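PDB 1B7G: glyceraldehyde-3-phosphate dehydrogenase from Sulfolobus solfataricus, which oxidises and phosphorylates D-glyceraldehyde 3-phosphate in glycolysis, using NADP or NAD as cofactor with a marked preference for NADP. Local coordinates for residues V4-Y9 / D18-Q23; I80-T85 / D310-S315. The protein carries 1 engineered substitution. All coordinates share one frame; numbering follows the deposited sequence.

Contact 1 (V4-Y9 / D18-Q23)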
ATOM      1  N   VAL A   4      -3.934   5.092 -27.492  1.00 29.63           N
ATOM      2  CA  VAL A   4      -3.900   6.143 -26.473  1.00 28.03           C
ATOM      3  C   VAL A   4      -2.498   6.399 -25.940  1.00 30.94           C
ATOM      4  O   VAL A   4      -1.771   5.509 -25.508  1.00 31.59           O
ATOM      5  CB  VAL A   4      -4.778   5.810 -25.240  1.00 31.29           C
ATOM      6  CG1 VAL A   4      -4.917   7.042 -24.336  1.00 27.35           C
ATOM      7  CG2 VAL A   4      -6.127   5.265 -25.611  1.00 26.03           C
ATOM      8  N   ALA A   5      -2.165   7.697 -25.901  1.00 31.16           N
ATOM      9  CA  ALA A   5      -0.937   8.170 -25.278  1.00 34.28           C
ATOM     10  C   ALA A   5      -1.223   8.713 -23.854  1.00 34.77           C
ATOM     11  O   ALA A   5      -2.282   9.277 -23.657  1.00 31.65           O
ATOM     12  CB  ALA A   5      -0.435   9.328 -26.141  1.00 27.17           C
ATOM     13  N   VAL A   6      -0.308   8.607 -22.917  1.00 36.06           N
ATOM     14  CA  VAL A   6      -0.373   9.212 -21.597  1.00 34.34           C
ATOM     15  C   VAL A   6       0.802  10.172 -21.400  1.00 30.63           C
ATOM     16  O   VAL A   6       1.956   9.790 -21.306  1.00 32.55           O
ATOM     17  CB  VAL A   6      -0.365   8.229 -20.412  1.00 25.27           C
ATOM     18  CG1 VAL A   6      -0.505   8.966 -19.093  1.00 26.45           C
ATOM     19  CG2 VAL A   6      -1.479   7.202 -20.559  1.00 25.89           C
ATOM     20  N   ASN A   7       0.464  11.453 -21.299  1.00 28.50           N
ATOM     21  CA  ASN A   7       1.487  12.496 -21.162  1.00 33.19           C
ATOM     22  C   ASN A   7       1.626  12.860 -19.691  1.00 34.70           C
ATOM     23  O   ASN A   7       0.710  13.387 -19.071  1.00 33.21           O
ATOM     24  CB  ASN A   7       1.110  13.667 -22.074  1.00 28.25           C
ATOM     25  CG  ASN A   7       2.196  14.741 -22.094  1.00 34.77           C
ATOM     26  OD1 ASN A   7       3.253  14.532 -21.513  1.00 33.00           O
ATOM     27  ND2 ASN A   7       1.931  15.879 -22.729  1.00 33.28           N
ATOM     28  N   GLY A   8       2.718  12.419 -19.078  1.00 37.66           N
ATOM     29  CA  GLY A   8       3.019  12.578 -17.676  1.00 39.43           C
ATOM     30  C   GLY A   8       2.819  11.313 -16.861  1.00 38.91           C
ATOM     31  O   GLY A   8       1.754  11.113 -16.265  1.00 47.65           O
ATOM     32  N   TYR A   9       3.817  10.458 -16.720  1.00 40.48           N
ATOM     33  CA  TYR A   9       3.743   9.209 -15.976  1.00 36.84           C
ATOM     34  C   TYR A   9       3.951   9.433 -14.491  1.00 37.75           C
ATOM     35  O   TYR A   9       4.994   9.033 -13.951  1.00 34.68           O
ATOM     36  CB  TYR A   9       4.841   8.253 -16.535  1.00 36.22           C
ATOM     37  CG  TYR A   9       4.660   6.800 -16.184  1.00 29.47           C
ATOM     38  CD1 TYR A   9       3.648   6.058 -16.814  1.00 26.62           C
ATOM     39  CD2 TYR A   9       5.439   6.162 -15.240  1.00 24.74           C
ATOM     40  CE1 TYR A   9       3.470   4.718 -16.515  1.00 28.44           C
ATOM     41  CE2 TYR A   9       5.255   4.815 -14.947  1.00 27.69           C
ATOM     42  CZ  TYR A   9       4.272   4.109 -15.588  1.00 30.42           C
ATOM     43  OH  TYR A   9       4.055   2.782 -15.263  1.00 33.11           O
ATOM     44  N   ASP A  18      -2.014   1.962 -16.878  1.00 28.29           N
ATOM     45  CA  ASP A  18      -2.443   0.634 -16.535  1.00 30.05           C
ATOM     46  C   ASP A  18      -3.918   0.363 -16.855  1.00 35.02           C
ATOM     47  O   ASP A  18      -4.234  -0.742 -17.331  1.00 29.70           O
ATOM     48  CB  ASP A  18      -2.155   0.277 -15.087  1.00 33.74           C
ATOM     49  CG  ASP A  18      -0.709  -0.048 -14.800  1.00 34.89           C
ATOM     50  OD1 ASP A  18       0.136  -0.081 -15.721  1.00 34.30           O
ATOM     51  OD2 ASP A  18      -0.404  -0.277 -13.615  1.00 33.67           O
ATOM     52  N   ALA A  19      -4.804   1.343 -16.649  1.00 25.16           N
ATOM     53  CA  ALA A  19      -6.216   1.131 -16.998  1.00 31.56           C
ATOM     54  C   ALA A  19      -6.431   1.015 -18.508  1.00 27.45           C
ATOM     55  O   ALA A  19      -7.316   0.258 -18.941  1.00 27.18           O
ATOM     56  CB  ALA A  19      -7.127   2.237 -16.448  1.00 25.56           C
ATOM     57  N   ILE A  20      -5.661   1.744 -19.281  1.00 28.38           N
ATOM     58  CA  ILE A  20      -5.718   1.719 -20.738  1.00 32.12           C
ATOM     59  C   ILE A  20      -5.333   0.317 -21.246  1.00 34.14           C
ATOM     60  O   ILE A  20      -6.051  -0.280 -22.050  1.00 34.59           O
ATOM     61  CB  ILE A  20      -4.758   2.742 -21.323  1.00 34.04           C
ATOM     62  CG1 ILE A  20      -5.332   4.159 -21.104  1.00 29.24           C
ATOM     63  CG2 ILE A  20      -4.481   2.512 -22.824  1.00 29.55           C
ATOM     64  CD1 ILE A  20      -4.289   5.214 -21.342  1.00 33.50           C
ATOM     65  N   ILE A  21      -4.317  -0.249 -20.597  1.00 36.46           N
ATOM     66  CA  ILE A  21      -3.885  -1.602 -20.859  1.00 36.86           C
ATOM     67  C   ILE A  21      -5.003  -2.584 -20.589  1.00 35.28           C
ATOM     68  O   ILE A  21      -5.207  -3.511 -21.399  1.00 37.43           O
ATOM     69  CB  ILE A  21      -2.620  -2.002 -20.066  1.00 36.94           C
ATOM     70  CG1 ILE A  21      -1.476  -1.099 -20.477  1.00 26.68           C
ATOM     71  CG2 ILE A  21      -2.281  -3.470 -20.341  1.00 40.36           C
ATOM     72  CD1 ILE A  21      -0.156  -1.266 -19.757  1.00 31.02           C
ATOM     73  N   LYS A  22      -5.818  -2.369 -19.570  1.00 33.06           N
ATOM     74  CA  LYS A  22      -6.907  -3.280 -19.274  1.00 34.65           C
ATOM     75  C   LYS A  22      -8.137  -3.093 -20.145  1.00 31.30           C
ATOM     76  O   LYS A  22      -9.059  -3.913 -20.024  1.00 36.28           O
ATOM     77  CB  LYS A  22      -7.302  -3.185 -17.790  1.00 26.73           C
ATOM     78  CG  LYS A  22      -6.138  -3.561 -16.876  1.00 34.01           C
ATOM     79  CD  LYS A  22      -6.620  -3.515 -15.423  1.00 42.17           C
ATOM     80  CE  LYS A  22      -5.550  -4.071 -14.487  1.00 43.54           C
ATOM     81  NZ  LYS A  22      -6.085  -4.140 -13.103  1.00 47.02           N
ATOM     82  N   GLN A  23      -8.227  -2.084 -20.987  1.00 29.41           N
ATOM     83  CA  GLN A  23      -9.456  -1.904 -21.776  1.00 30.37           C
ATOM     84  C   GLN A  23      -9.395  -2.811 -23.021  1.00 33.34           C
ATOM     85  O   GLN A  23      -8.330  -2.885 -23.638  1.00 31.29           O
ATOM     86  CB  GLN A  23      -9.580  -0.455 -22.203  1.00 28.83           C
ATOM     87  CG  GLN A  23      -9.843   0.550 -21.076  1.00 29.94           C
ATOM     88  CD  GLN A  23     -10.794   0.081 -20.021  1.00 31.13           C
ATOM     89  OE1 GLN A  23     -12.009  -0.041 -20.225  1.00 27.87           O
ATOM     90  NE2 GLN A  23     -10.251  -0.266 -18.834  1.00 26.53           N
TER
HETATM   91  O   HOH W   1       1.657   2.060 -15.689  1.00 33.35           O
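With CG1 swung opposite its carbonyl carbon (chi1 -73°) and the chain nearly extended beyond it (chi2 166°), I20 stretches from helix 11-21 toward strand 2-7 and lays its terminal methyl against both V4 and V6. I20 CD1 lies 3.6 Å from V4 CG1 and 3.5 Å from V6 CG2. Although both valines share a rotamer, CG1 trans to the backbone N, each offers a different branch. The second branch of the isoleucine is also in play, CG2 lying 4.1 Å from V4 CB, so the side chain spans V4 and V6, two residues apart on one strand face, while A5 between them points away. This is the first strand and helix of the Rossmann-type beta-alpha-beta unit; strand 26-32 completes it, and its L28 touches both V6 and I20. G8, just after the strand, belongs to a GxGxxG sequence consistent with the dinucleotide-binding turn of this fold.

Beyond the strand, at Y9, the link becomes polar. Y9 and D18 meet through a water that accepts from Y9 OH at 2.5 Å and donates to D18 OD1 at 2.6 Å. The D18 carboxylate also forms salt bridges, OD1 with R46 and OD2 with R272 and with K269 of the second subunit. At the other end of the helix segment, Q23 folds back and NE2 donates to A19 O, 3.0 Å away and essentially in the amide plane.

Contact 2 (I80-T85 / D310-S315)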
ATOM      1  N   ILE A  80      -5.473   9.786 -29.485  1.00 33.81           N
ATOM      2  CA  ILE A  80      -5.947  10.685 -28.404  1.00 32.37           C
ATOM      3  C   ILE A  80      -4.957  10.684 -27.244  1.00 34.92           C
ATOM      4  O   ILE A  80      -4.328   9.665 -26.920  1.00 32.82           O
ATOM      5  CB  ILE A  80      -7.319  10.265 -27.865  1.00 30.69           C
ATOM      6  CG1 ILE A  80      -7.859  11.197 -26.751  1.00 34.44           C
ATOM      7  CG2 ILE A  80      -7.230   8.845 -27.286  1.00 29.22           C
ATOM      8  CD1 ILE A  80      -9.386  11.022 -26.549  1.00 21.43           C
ATOM      9  N   VAL A  81      -4.763  11.852 -26.608  1.00 30.48           N
ATOM     10  CA  VAL A  81      -3.794  11.926 -25.526  1.00 30.18           C
ATOM     11  C   VAL A  81      -4.493  12.142 -24.162  1.00 33.94           C
ATOM     12  O   VAL A  81      -5.419  12.966 -24.133  1.00 32.78           O
ATOM     13  CB  VAL A  81      -2.840  13.115 -25.725  1.00 31.76           C
ATOM     14  CG1 VAL A  81      -1.766  13.130 -24.635  1.00 30.18           C
ATOM     15  CG2 VAL A  81      -2.186  13.097 -27.108  1.00 33.54           C
ATOM     16  N   VAL A  82      -4.114  11.389 -23.155  1.00 28.02           N
ATOM     17  CA  VAL A  82      -4.524  11.605 -21.772  1.00 32.05           C
ATOM     18  C   VAL A  82      -3.407  12.444 -21.094  1.00 28.59           C
ATOM     19  O   VAL A  82      -2.293  11.979 -20.853  1.00 29.66           O
ATOM     20  CB  VAL A  82      -4.772  10.387 -20.898  1.00 31.70           C
ATOM     21  CG1 VAL A  82      -5.265  10.820 -19.498  1.00 33.07           C
ATOM     22  CG2 VAL A  82      -5.846   9.469 -21.489  1.00 30.76           C
ATOM     23  N   ASP A  83      -3.699  13.723 -20.903  1.00 24.20           N
ATOM     24  CA  ASP A  83      -2.706  14.626 -20.314  1.00 22.47           C
ATOM     25  C   ASP A  83      -2.841  14.583 -18.793  1.00 30.83           C
ATOM     26  O   ASP A  83      -3.901  14.939 -18.273  1.00 28.25           O
ATOM     27  CB  ASP A  83      -2.879  16.043 -20.852  1.00 33.86           C
ATOM     28  CG  ASP A  83      -1.845  17.026 -20.337  1.00 36.20           C
ATOM     29  OD1 ASP A  83      -1.591  17.107 -19.116  1.00 31.89           O
ATOM     30  OD2 ASP A  83      -1.290  17.774 -21.170  1.00 31.14           O
ATOM     31  N   THR A  84      -1.783  14.130 -18.151  1.00 31.21           N
ATOM     32  CA  THR A  84      -1.738  14.008 -16.694  1.00 33.55           C
ATOM     33  C   THR A  84      -0.502  14.703 -16.150  1.00 26.69           C
ATOM     34  O   THR A  84       0.121  14.256 -15.185  1.00 32.51           O
ATOM     35  CB  THR A  84      -1.768  12.554 -16.220  1.00 28.96           C
ATOM     36  OG1 THR A  84      -0.655  11.827 -16.741  1.00 33.12           O
ATOM     37  CG2 THR A  84      -3.039  11.837 -16.625  1.00 33.60           C
ATOM     38  N   THR A  85      -0.125  15.798 -16.779  1.00 27.37           N
ATOM     39  CA  THR A  85       0.996  16.616 -16.411  1.00 27.61           C
ATOM     40  C   THR A  85       0.629  17.486 -15.181  1.00 31.43           C
ATOM     41  O   THR A  85      -0.541  17.709 -14.929  1.00 29.81           O
ATOM     42  CB  THR A  85       1.379  17.564 -17.568  1.00 28.03           C
ATOM     43  OG1 THR A  85       0.276  18.435 -17.888  1.00 30.54           O
ATOM     44  CG2 THR A  85       1.756  16.753 -18.795  1.00 29.66           C
ATOM     45  N   ASP A 310     -13.590   6.735 -19.370  1.00 24.85           N
ATOM     46  CA  ASP A 310     -14.856   7.122 -20.007  1.00 24.11           C
ATOM     47  C   ASP A 310     -14.730   8.345 -20.868  1.00 26.27           C
ATOM     48  O   ASP A 310     -15.387   8.456 -21.935  1.00 27.26           O
ATOM     49  CB  ASP A 310     -15.939   7.305 -18.942  1.00 25.19           C
ATOM     50  CG  ASP A 310     -16.272   6.018 -18.235  1.00 34.25           C
ATOM     51  OD1 ASP A 310     -16.283   4.967 -18.929  1.00 30.37           O
ATOM     52  OD2 ASP A 310     -16.534   6.024 -17.010  1.00 28.34           O
ATOM     53  N   ALA A 311     -13.909   9.317 -20.443  1.00 25.86           N
ATOM     54  CA  ALA A 311     -13.709  10.533 -21.171  1.00 28.71           C
ATOM     55  C   ALA A 311     -13.142  10.195 -22.571  1.00 29.72           C
ATOM     56  O   ALA A 311     -13.484  10.889 -23.532  1.00 25.94           O
ATOM     57  CB  ALA A 311     -12.824  11.552 -20.475  1.00 26.29           C
ATOM     58  N   ILE A 312     -12.224   9.240 -22.631  1.00 30.05           N
ATOM     59  CA  ILE A 312     -11.689   8.824 -23.936  1.00 30.05           C
ATOM     60  C   ILE A 312     -12.856   8.369 -24.810  1.00 23.19           C
ATOM     61  O   ILE A 312     -13.025   8.818 -25.927  1.00 29.44           O
ATOM     62  CB  ILE A 312     -10.672   7.682 -23.794  1.00 31.21           C
ATOM     63  CG1 ILE A 312      -9.354   8.221 -23.216  1.00 29.90           C
ATOM     64  CG2 ILE A 312     -10.424   7.010 -25.138  1.00 24.41           C
ATOM     65  CD1 ILE A 312      -8.457   7.186 -22.558  1.00 24.99           C
ATOM     66  N   ARG A 313     -13.723   7.533 -24.269  1.00 22.10           N
ATOM     67  CA  ARG A 313     -14.856   7.027 -25.031  1.00 25.75           C
ATOM     68  C   ARG A 313     -15.809   8.118 -25.451  1.00 36.80           C
ATOM     69  O   ARG A 313     -16.253   8.099 -26.616  1.00 29.45           O
ATOM     70  CB  ARG A 313     -15.556   5.896 -24.266  1.00 22.22           C
ATOM     71  CG  ARG A 313     -14.627   4.725 -24.039  1.00 25.86           C
ATOM     72  CD  ARG A 313     -15.330   3.378 -24.224  1.00 29.28           C
ATOM     73  NE  ARG A 313     -14.398   2.281 -23.931  1.00 25.72           N
ATOM     74  CZ  ARG A 313     -14.125   1.824 -22.713  1.00 43.15           C
ATOM     75  NH1 ARG A 313     -14.711   2.337 -21.613  1.00 29.67           N
ATOM     76  NH2 ARG A 313     -13.242   0.834 -22.632  1.00 29.50           N
ATOM     77  N   ALA A 314     -16.100   9.113 -24.581  1.00 26.68           N
ATOM     78  CA  ALA A 314     -16.954  10.210 -24.959  1.00 28.29           C
ATOM     79  C   ALA A 314     -16.371  11.048 -26.100  1.00 29.29           C
ATOM     80  O   ALA A 314     -16.987  11.293 -27.134  1.00 28.73           O
ATOM     81  CB  ALA A 314     -17.221  11.146 -23.779  1.00 27.98           C
ATOM     82  N   SER A 315     -15.154  11.529 -25.908  1.00 22.20           N
ATOM     83  CA  SER A 315     -14.462  12.337 -26.879  1.00 29.40           C
ATOM     84  C   SER A 315     -14.446  11.661 -28.269  1.00 33.36           C
ATOM     85  O   SER A 315     -14.679  12.330 -29.269  1.00 26.89           O
ATOM     86  CB  SER A 315     -13.013  12.513 -26.446  1.00 19.56           C
ATOM     87  OG  SER A 315     -12.273  13.413 -27.207  1.00 25.79           O
TER
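V82 and I312 meet at one end of a buried, largely apolar contact, their side chains crossing at about a right angle with V82 CG2 3.6 Å from I312 CD1. The contact lays helix 304-315 against strand 80-83 of the parallel Rossmann-type sheet, so that a helix more than 200 residues further along the chain covers one face of the nucleotide-binding sheet. Strand and helix segments run roughly antiparallel, at 145°, with their axes 10.0 Å apart at closest approach.

I80, two residues earlier on the strand, makes the rest of the contact. Its CG1 lies trans to the backbone N (chi1 -179°) and the chain continues extended, which carries CD1 up against the helix, 4.1 Å from I312 CA. The same methyl rests 3.8 Å from S315 OG, a van der Waals approach to a hydroxyl whose hydrogen-bond partner is K131 O. I80 CG2 and I312 CG2 face each other more loosely, at 4.3 Å.

Around this apolar core, I105 of strand 103-106 touches both I80 and A311. R313, on another side of the helix, forms a salt bridge with D25 and a hydrogen bond with Q23. Where the strand ends, D83 closes an Asx turn: its OD1 accepts from T85 N at 3.1 Å, 34° out of the carboxylate plane, and takes T85 OG1 at 2.6 Å on its syn lone pair.

How the contacts relate
Contacts 1 and 2 are both buried and lie about 9 Å apart, centre to centre, on neighbouring strands of one parallel sheet. Strands 2-7 and 80-83 are joined edge to edge by probable backbone hydrogen bonds, such as A5 O to V82 N at 2.8 Å, and V4 also touches I80 and V82. Contact 1 is local, formed within a single beta-alpha-beta unit, whereas contact 2 brings in a helix from far along the chain. That helix serves both, since its I309 packs on I20. Methyl groups dominate each core; contact 1 adds a water bridge ending at a carboxylate that reaches the second subunit, while contact 2 touches no other chain.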